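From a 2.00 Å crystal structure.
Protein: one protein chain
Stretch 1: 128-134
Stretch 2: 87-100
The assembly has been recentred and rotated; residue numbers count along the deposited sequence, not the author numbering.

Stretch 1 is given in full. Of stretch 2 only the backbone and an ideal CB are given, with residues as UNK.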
ATOM      1  N   THR A 128       8.774  -7.137 -14.006  1.00 48.41           N
ATOM      2  CA  THR A 128       8.227  -8.425 -13.547  1.00 47.79           C
ATOM      3  C   THR A 128       6.863  -8.249 -12.885  1.00 45.73           C
ATOM      4  O   THR A 128       6.080  -9.184 -12.784  1.00 46.18           O
ATOM      5  CB  THR A 128       9.211  -9.093 -12.584  1.00 48.86           C
ATOM      6  OG1 THR A 128       9.445  -8.240 -11.442  1.00 48.65           O
ATOM      7  CG2 THR A 128      10.542  -9.385 -13.299  1.00 50.38           C
ATOM      8  N   GLY A 129       6.584  -7.027 -12.438  1.00 44.71           N
ATOM      9  CA  GLY A 129       5.396  -6.752 -11.641  1.00 44.81           C
ATOM     10  C   GLY A 129       5.627  -7.070 -10.173  1.00 45.08           C
ATOM     11  O   GLY A 129       4.697  -7.021  -9.384  1.00 45.97           O
ATOM     12  N   GLU A 130       6.877  -7.364  -9.817  1.00 45.99           N
ATOM     13  CA  GLU A 130       7.261  -7.652  -8.454  1.00 46.24           C
ATOM     14  C   GLU A 130       7.207  -6.410  -7.577  1.00 45.83           C
ATOM     15  O   GLU A 130       7.854  -5.398  -7.793  1.00 41.28           O
ATOM     16  CB  GLU A 130       8.664  -8.251  -8.360  1.00 48.57           C
ATOM     17  CG  GLU A 130       9.103  -8.553  -6.907  1.00 53.62           C
ATOM     18  CD  GLU A 130      10.369  -9.422  -6.810  1.00 57.59           C
ATOM     19  OE1 GLU A 130      11.357  -9.147  -7.518  1.00 60.90           O
ATOM     20  OE2 GLU A 130      10.373 -10.375  -6.006  1.00 64.80           O
ATOM     21  N   LEU A 131       6.546  -6.592  -6.512  1.00 45.07           N
ATOM     22  CA  LEU A 131       6.278  -5.544  -5.563  1.00 47.15           C
ATOM     23  C   LEU A 131       7.052  -5.862  -4.258  1.00 48.12           C
ATOM     24  O   LEU A 131       6.886  -6.948  -3.686  1.00 49.83           O
ATOM     25  CB  LEU A 131       4.770  -5.567  -5.360  1.00 49.08           C
ATOM     26  CG  LEU A 131       3.986  -4.487  -4.657  1.00 50.55           C
ATOM     27  CD1 LEU A 131       4.581  -3.107  -4.961  1.00 50.90           C
ATOM     28  CD2 LEU A 131       2.482  -4.532  -5.067  1.00 51.05           C
ATOM     29  N   LEU A 132       7.966  -5.045  -3.754  1.00 47.76           N
ATOM     30  CA  LEU A 132       8.744  -5.339  -2.539  1.00 47.74           C
ATOM     31  C   LEU A 132       8.307  -4.353  -1.465  1.00 47.33           C
ATOM     32  O   LEU A 132       8.164  -3.151  -1.714  1.00 46.97           O
ATOM     33  CB  LEU A 132      10.266  -5.254  -2.804  1.00 48.54           C
ATOM     34  CG  LEU A 132      10.815  -6.170  -3.923  1.00 51.19           C
ATOM     35  CD1 LEU A 132      12.154  -5.675  -4.481  1.00 50.32           C
ATOM     36  CD2 LEU A 132      10.896  -7.681  -3.499  1.00 53.00           C
ATOM     37  N   TRP A 133       8.009  -4.874  -0.285  1.00 47.16           N
ATOM     38  CA  TRP A 133       7.586  -4.056   0.840  1.00 47.39           C
ATOM     39  C   TRP A 133       8.828  -3.637   1.632  1.00 49.17           C
ATOM     40  O   TRP A 133       9.583  -4.493   2.055  1.00 48.83           O
ATOM     41  CB  TRP A 133       6.681  -4.878   1.739  1.00 48.58           C
ATOM     42  CG  TRP A 133       6.139  -4.156   2.914  1.00 47.96           C
ATOM     43  CD1 TRP A 133       6.008  -2.805   3.090  1.00 47.53           C
ATOM     44  CD2 TRP A 133       5.601  -4.761   4.076  1.00 49.53           C
ATOM     45  NE1 TRP A 133       5.444  -2.542   4.305  1.00 48.25           N
ATOM     46  CE2 TRP A 133       5.186  -3.725   4.937  1.00 49.24           C
ATOM     47  CE3 TRP A 133       5.447  -6.076   4.483  1.00 52.03           C
ATOM     48  CZ2 TRP A 133       4.616  -3.967   6.178  1.00 50.71           C
ATOM     49  CZ3 TRP A 133       4.885  -6.327   5.749  1.00 54.05           C
ATOM     50  CH2 TRP A 133       4.480  -5.270   6.572  1.00 52.20           C
ATOM     51  N   ASN A 134       9.016  -2.325   1.813  1.00 49.66           N
ATOM     52  CA  ASN A 134      10.101  -1.756   2.621  1.00 52.12           C
ATOM     53  C   ASN A 134       9.564  -1.613   4.038  1.00 51.48           C
ATOM     54  O   ASN A 134       9.236  -0.505   4.467  1.00 49.83           O
ATOM     55  CB  ASN A 134      10.519  -0.406   2.009  1.00 55.23           C
ATOM     56  CG  ASN A 134      11.846   0.139   2.544  1.00 60.12           C
ATOM     57  OD1 ASN A 134      12.686  -0.588   3.070  1.00 65.05           O
ATOM     58  ND2 ASN A 134      12.045   1.454   2.363  1.00 61.02           N
ATOM     59  N   UNK A  87       0.287 -11.916  -6.778  1.00 41.91           N
ATOM     60  CA  UNK A  87       0.849 -12.632  -5.620  1.00 42.23           C
ATOM     61  C   UNK A  87       1.558 -11.696  -4.621  1.00 41.77           C
ATOM     62  O   UNK A  87       1.361 -11.806  -3.415  1.00 42.82           O
ATOM     63  CB  UNK A  87       1.834 -13.697  -6.105  1.00 42.23           C
ATOM     64  N   UNK A  88       2.397 -10.804  -5.118  1.00 39.97           N
ATOM     65  CA  UNK A  88       3.151  -9.912  -4.239  1.00 39.78           C
ATOM     66  C   UNK A  88       2.266  -8.816  -3.629  1.00 41.31           C
ATOM     67  O   UNK A  88       2.521  -8.390  -2.521  1.00 41.16           O
ATOM     68  CB  UNK A  88       4.306  -9.274  -5.014  1.00 39.78           C
ATOM     69  N   UNK A  89       1.192  -8.409  -4.326  1.00 42.49           N
ATOM     70  CA  UNK A  89       0.204  -7.541  -3.703  1.00 44.51           C
ATOM     71  C   UNK A  89      -0.528  -8.263  -2.555  1.00 44.10           C
ATOM     72  O   UNK A  89      -0.767  -7.680  -1.488  1.00 44.62           O
ATOM     73  CB  UNK A  89      -0.799  -7.055  -4.751  1.00 44.51           C
ATOM     74  N   UNK A  90      -0.816  -9.549  -2.726  1.00 42.87           N
ATOM     75  CA  UNK A  90      -1.380 -10.334  -1.625  1.00 45.22           C
ATOM     76  C   UNK A  90      -0.423 -10.494  -0.458  1.00 44.95           C
ATOM     77  O   UNK A  90      -0.865 -10.534   0.674  1.00 45.48           O
ATOM     78  CB  UNK A  90      -1.795 -11.717  -2.131  1.00 45.22           C
ATOM     79  N   UNK A  91       0.877 -10.611  -0.752  1.00 47.37           N
ATOM     80  CA  UNK A  91       1.890 -10.790   0.293  1.00 47.96           C
ATOM     81  C   UNK A  91       2.036  -9.508   1.090  1.00 46.74           C
ATOM     82  O   UNK A  91       2.214  -9.544   2.295  1.00 45.79           O
ATOM     83  CB  UNK A  91       3.236 -11.199  -0.310  1.00 47.96           C
ATOM     84  N   UNK A  92       1.945  -8.370   0.400  1.00 46.05           N
ATOM     85  CA  UNK A  92       1.886  -7.061   1.055  1.00 46.08           C
ATOM     86  C   UNK A  92       0.667  -6.900   1.973  1.00 44.49           C
ATOM     87  O   UNK A  92       0.781  -6.383   3.095  1.00 42.53           O
ATOM     88  CB  UNK A  92       1.873  -5.958  -0.006  1.00 46.08           C
ATOM     89  N   UNK A  93      -0.493  -7.313   1.475  1.00 43.23           N
ATOM     90  CA  UNK A  93      -1.736  -7.197   2.222  1.00 43.19           C
ATOM     91  C   UNK A  93      -1.654  -8.028   3.510  1.00 44.97           C
ATOM     92  O   UNK A  93      -1.970  -7.545   4.598  1.00 42.53           O
ATOM     93  CB  UNK A  93      -2.921  -7.645   1.364  1.00 43.19           C
ATOM     94  N   UNK A  94      -1.206  -9.270   3.366  1.00 46.72           N
ATOM     95  CA  UNK A  94      -1.062 -10.180   4.506  1.00 50.98           C
ATOM     96  C   UNK A  94      -0.019  -9.703   5.501  1.00 50.64           C
ATOM     97  O   UNK A  94      -0.248  -9.765   6.688  1.00 50.41           O
ATOM     98  CB  UNK A  94      -0.695 -11.582   4.016  1.00 50.98           C
ATOM     99  N   UNK A  95       1.123  -9.246   4.997  1.00 48.57           N
ATOM    100  CA  UNK A  95       2.183  -8.758   5.843  1.00 47.18           C
ATOM    101  C   UNK A  95       1.783  -7.501   6.603  1.00 48.04           C
ATOM    102  O   UNK A  95       2.100  -7.376   7.786  1.00 46.29           O
ATOM    103  CB  UNK A  95       3.433  -8.488   5.003  1.00 47.18           C
ATOM    104  N   UNK A  96       1.114  -6.563   5.928  1.00 47.13           N
ATOM    105  CA  UNK A  96       0.643  -5.339   6.588  1.00 47.47           C
ATOM    106  C   UNK A  96      -0.443  -5.613   7.614  1.00 48.63           C
ATOM    107  O   UNK A  96      -0.431  -5.027   8.684  1.00 45.40           O
ATOM    108  CB  UNK A  96       0.119  -4.348   5.546  1.00 47.47           C
ATOM    109  N   UNK A  97      -1.379  -6.482   7.256  1.00 48.37           N
ATOM    110  CA  UNK A  97      -2.466  -6.857   8.143  1.00 52.96           C
ATOM    111  C   UNK A  97      -1.911  -7.525   9.381  1.00 54.75           C
ATOM    112  O   UNK A  97      -2.350  -7.234  10.498  1.00 54.31           O
ATOM    113  CB  UNK A  97      -3.458  -7.780   7.433  1.00 52.96           C
ATOM    114  N   UNK A  98      -0.939  -8.416   9.183  1.00 54.64           N
ATOM    115  CA  UNK A  98      -0.291  -9.103  10.301  1.00 55.06           C
ATOM    116  C   UNK A  98       0.452  -8.110  11.214  1.00 52.84           C
ATOM    117  O   UNK A  98       0.346  -8.139  12.439  1.00 52.77           O
ATOM    118  CB  UNK A  98       0.680 -10.161   9.774  1.00 55.06           C
ATOM    119  N   UNK A  99       1.243  -7.254  10.603  1.00 49.84           N
ATOM    120  CA  UNK A  99       1.886  -6.184  11.336  1.00 49.72           C
ATOM    121  C   UNK A  99       0.863  -5.356  12.158  1.00 49.21           C
ATOM    122  O   UNK A  99       1.129  -5.050  13.321  1.00 48.26           O
ATOM    123  CB  UNK A  99       2.644  -5.280  10.361  1.00 49.72           C
ATOM    124  N   UNK A 100      -0.285  -5.015  11.562  1.00 47.12           N
ATOM    125  CA  UNK A 100      -1.267  -4.149  12.247  1.00 47.27           C
ATOM    126  C   UNK A 100      -1.871  -4.842  13.442  1.00 48.95           C
ATOM    127  O   UNK A 100      -1.926  -4.295  14.518  1.00 47.77           O
ATOM    128  CB  UNK A 100      -2.380  -3.724  11.287  1.00 47.27           C
TER

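Stretch 2 is one continuous helix. It runs at 21° to the strand 131-134, with both N-to-C directions much the same and the axes 8.0 Å apart at closest.

Position 87 lies out of reach of stretch 1. Its ideal CB has nothing of stretch 1 within 5.5 Å, so any helix-compatible residue would do. The residue is E87.

Position 88 points its CB toward stretch 1. The ideal CB is 3.7 Å from L131 O and 4.9 Å from G129 O, and the backbone N of L131 is near. The space is tight and partly polar. A small side chain suits, such as alanine, serine, threonine or valine; a hydroxyl could also accept from L131 N. The residue is T88, with chi1 in p. L131 N donates a hydrogen bond to T88 OG1 at 3.1 Å. L131 CB also lies 3.1 Å from T88 OG1, so the hydroxyl is packed closely against L131. Water 1 can donate to T88 O at 2.9 Å and L131 O at 3.1 Å, though more acceptors are in reach than it has protons.

Position 89 points sideways, with its ideal CB 4.2 Å from L131 CD2. Small residues, polar or apolar, would suit. The residue is S89. L131 CD2 packs 4.0 Å from S89 CA, and S89 OG is hydrogen-bonded to a residue just outside the stretches.

Position 90 is out of reach, and stretch 1 sets no limit on its side chain. It is R90.

Position 91 points sideways and has nothing of stretch 1 near its CB. Many residues would fit, including long polar ones. It is E91. Water 2 can donate to L131 O at 3.0 Å and, weakly, to E91 OE1 at 3.4 Å; it too has more acceptors in reach than protons.

Position 92 also points sideways, but its ideal CB is 5.2 Å from W133 CB and 5.3 Å from L131 CD2. An apolar side chain long enough to turn back suits: leucine, isoleucine or methionine. It is L92, with chi1 t and chi2 p. L92 CD1 comes to 3.5 Å from W133 CG and sits over one face of the indole, a CH-pi contact.

Positions 93, 94, 97, 98 and 100 have nothing of stretch 1 near their CBs. Any helix-compatible residue would do. They are F93, D94, K97, K98 and F100.

Position 95 is the most restrictive. Its ideal CB would be 2.7 Å from W133 CZ3, a clash. The helical backbone angles are ordinary, so the indole alone makes the case for glycine. It is G95, and W133 CH2 reaches to 3.4 Å from G95 O.

Position 96 points sideways, its ideal CB 4.6 Å from W133 CZ2. A branched or long apolar residue suits. It is L96, whose CD2 packs 3.7 Å from W133 CZ2.

Position 99 points toward stretch 1, its ideal CB 4.2 Å from W133 CH2. Many apolar residues would do. It is W99. Its CB meets the indole edge, while its end leads away.

Stretch 2 87-100: ETSRELFDGLKKWF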
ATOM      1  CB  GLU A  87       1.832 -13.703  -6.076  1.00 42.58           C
ATOM      2  CG  GLU A  87       2.666 -14.298  -4.943  1.00 43.58           C
ATOM      3  CD  GLU A  87       1.787 -14.922  -3.875  1.00 46.21           C
ATOM      4  OE1 GLU A  87       0.608 -15.224  -4.200  1.00 47.18           O
ATOM      5  OE2 GLU A  87       2.252 -15.105  -2.711  1.00 46.37           O
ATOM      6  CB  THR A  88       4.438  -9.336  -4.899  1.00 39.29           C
ATOM      7  OG1 THR A  88       4.127  -8.509  -6.046  1.00 38.32           O
ATOM      8  CG2 THR A  88       5.426 -10.467  -5.258  1.00 38.55           C
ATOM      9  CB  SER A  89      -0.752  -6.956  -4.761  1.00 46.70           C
ATOM     10  OG  SER A  89      -1.622  -7.970  -5.207  1.00 53.96           O
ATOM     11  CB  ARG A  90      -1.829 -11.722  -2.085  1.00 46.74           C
ATOM     12  CG  ARG A  90      -3.148 -11.692  -2.808  1.00 48.45           C
ATOM     13  CD  ARG A  90      -4.292 -11.636  -1.690  1.00 49.77           C
ATOM     14  NE  ARG A  90      -5.646 -11.413  -2.203  1.00 50.38           N
ATOM     15  CZ  ARG A  90      -6.741 -11.318  -1.441  1.00 53.27           C
ATOM     16  NH1 ARG A  90      -6.682 -11.427  -0.111  1.00 51.83           N
ATOM     17  NH2 ARG A  90      -7.916 -11.113  -2.015  1.00 54.66           N
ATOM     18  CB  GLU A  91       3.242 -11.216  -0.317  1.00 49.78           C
ATOM     19  CG  GLU A  91       3.275 -12.689  -0.750  1.00 50.95           C
ATOM     20  CD  GLU A  91       4.526 -13.065  -1.516  1.00 54.01           C
ATOM     21  OE1 GLU A  91       5.482 -12.286  -1.472  1.00 55.69           O
ATOM     22  OE2 GLU A  91       4.573 -14.150  -2.160  1.00 57.61           O
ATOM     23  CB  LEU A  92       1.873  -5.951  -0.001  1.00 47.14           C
ATOM     24  CG  LEU A  92       1.779  -4.529   0.518  1.00 48.89           C
ATOM     25  CD1 LEU A  92       2.883  -4.226   1.542  1.00 49.58           C
ATOM     26  CD2 LEU A  92       1.805  -3.556  -0.710  1.00 48.26           C
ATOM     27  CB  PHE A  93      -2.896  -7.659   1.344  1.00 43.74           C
ATOM     28  CG  PHE A  93      -4.222  -7.796   2.072  1.00 46.01           C
ATOM     29  CD1 PHE A  93      -5.004  -6.683   2.350  1.00 47.27           C
ATOM     30  CD2 PHE A  93      -4.711  -9.057   2.420  1.00 47.64           C
ATOM     31  CE1 PHE A  93      -6.269  -6.819   2.992  1.00 48.31           C
ATOM     32  CE2 PHE A  93      -5.957  -9.200   3.043  1.00 48.73           C
ATOM     33  CZ  PHE A  93      -6.724  -8.076   3.328  1.00 49.38           C
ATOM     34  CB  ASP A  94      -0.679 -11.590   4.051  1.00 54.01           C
ATOM     35  CG  ASP A  94      -1.853 -12.351   3.493  1.00 59.78           C
ATOM     36  OD1 ASP A  94      -2.937 -11.736   3.305  1.00 59.92           O
ATOM     37  OD2 ASP A  94      -1.706 -13.580   3.246  1.00 64.68           O
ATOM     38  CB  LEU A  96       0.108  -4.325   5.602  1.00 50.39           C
ATOM     39  CG  LEU A  96       1.069  -3.198   5.182  1.00 54.10           C
ATOM     40  CD1 LEU A  96       0.514  -2.499   3.943  1.00 54.37           C
ATOM     41  CD2 LEU A  96       1.338  -2.186   6.322  1.00 52.13           C
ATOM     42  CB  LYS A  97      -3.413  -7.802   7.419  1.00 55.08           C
ATOM     43  CG  LYS A  97      -4.695  -8.142   8.124  1.00 59.77           C
ATOM     44  CD  LYS A  97      -5.591  -8.923   7.160  1.00 64.93           C
ATOM     45  CE  LYS A  97      -6.753  -9.622   7.844  1.00 68.59           C
ATOM     46  NZ  LYS A  97      -7.305 -10.694   6.943  1.00 70.46           N
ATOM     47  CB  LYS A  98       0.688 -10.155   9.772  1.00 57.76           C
ATOM     48  CG  LYS A  98       1.215 -11.099  10.864  1.00 63.13           C
ATOM     49  CD  LYS A  98       1.910 -12.353  10.295  1.00 68.14           C
ATOM     50  CE  LYS A  98       3.436 -12.291  10.395  1.00 71.37           C
ATOM     51  NZ  LYS A  98       4.087 -13.638  10.194  1.00 76.86           N
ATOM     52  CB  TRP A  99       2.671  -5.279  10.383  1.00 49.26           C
ATOM     53  CG  TRP A  99       3.159  -4.084  11.059  1.00 50.09           C
ATOM     54  CD1 TRP A  99       4.255  -3.997  11.859  1.00 50.87           C
ATOM     55  CD2 TRP A  99       2.553  -2.787  11.048  1.00 48.58           C
ATOM     56  NE1 TRP A  99       4.375  -2.714  12.348  1.00 52.50           N
ATOM     57  CE2 TRP A  99       3.344  -1.951  11.868  1.00 51.57           C
ATOM     58  CE3 TRP A  99       1.426  -2.253  10.423  1.00 49.14           C
ATOM     59  CZ2 TRP A  99       3.046  -0.588  12.076  1.00 51.29           C
ATOM     60  CZ3 TRP A  99       1.133  -0.905  10.607  1.00 51.58           C
ATOM     61  CH2 TRP A  99       1.933  -0.091  11.441  1.00 52.74           C
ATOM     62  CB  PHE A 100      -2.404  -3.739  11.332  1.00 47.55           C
ATOM     63  CG  PHE A 100      -3.435  -2.891  12.018  1.00 47.60           C
ATOM     64  CD1 PHE A 100      -3.195  -1.546  12.254  1.00 48.61           C
ATOM     65  CD2 PHE A 100      -4.613  -3.446  12.470  1.00 49.85           C
ATOM     66  CE1 PHE A 100      -4.153  -0.738  12.905  1.00 51.31           C
ATOM     67  CE2 PHE A 100      -5.587  -2.665  13.136  1.00 51.85           C
ATOM     68  CZ  PHE A 100      -5.358  -1.308  13.356  1.00 51.39           C
TER
HETATM   69  O   HOH W   1       5.032  -7.700  -1.361  1.00 42.38           O
HETATM   70  O   HOH W   2       7.383  -9.730  -2.628  1.00 51.17           O
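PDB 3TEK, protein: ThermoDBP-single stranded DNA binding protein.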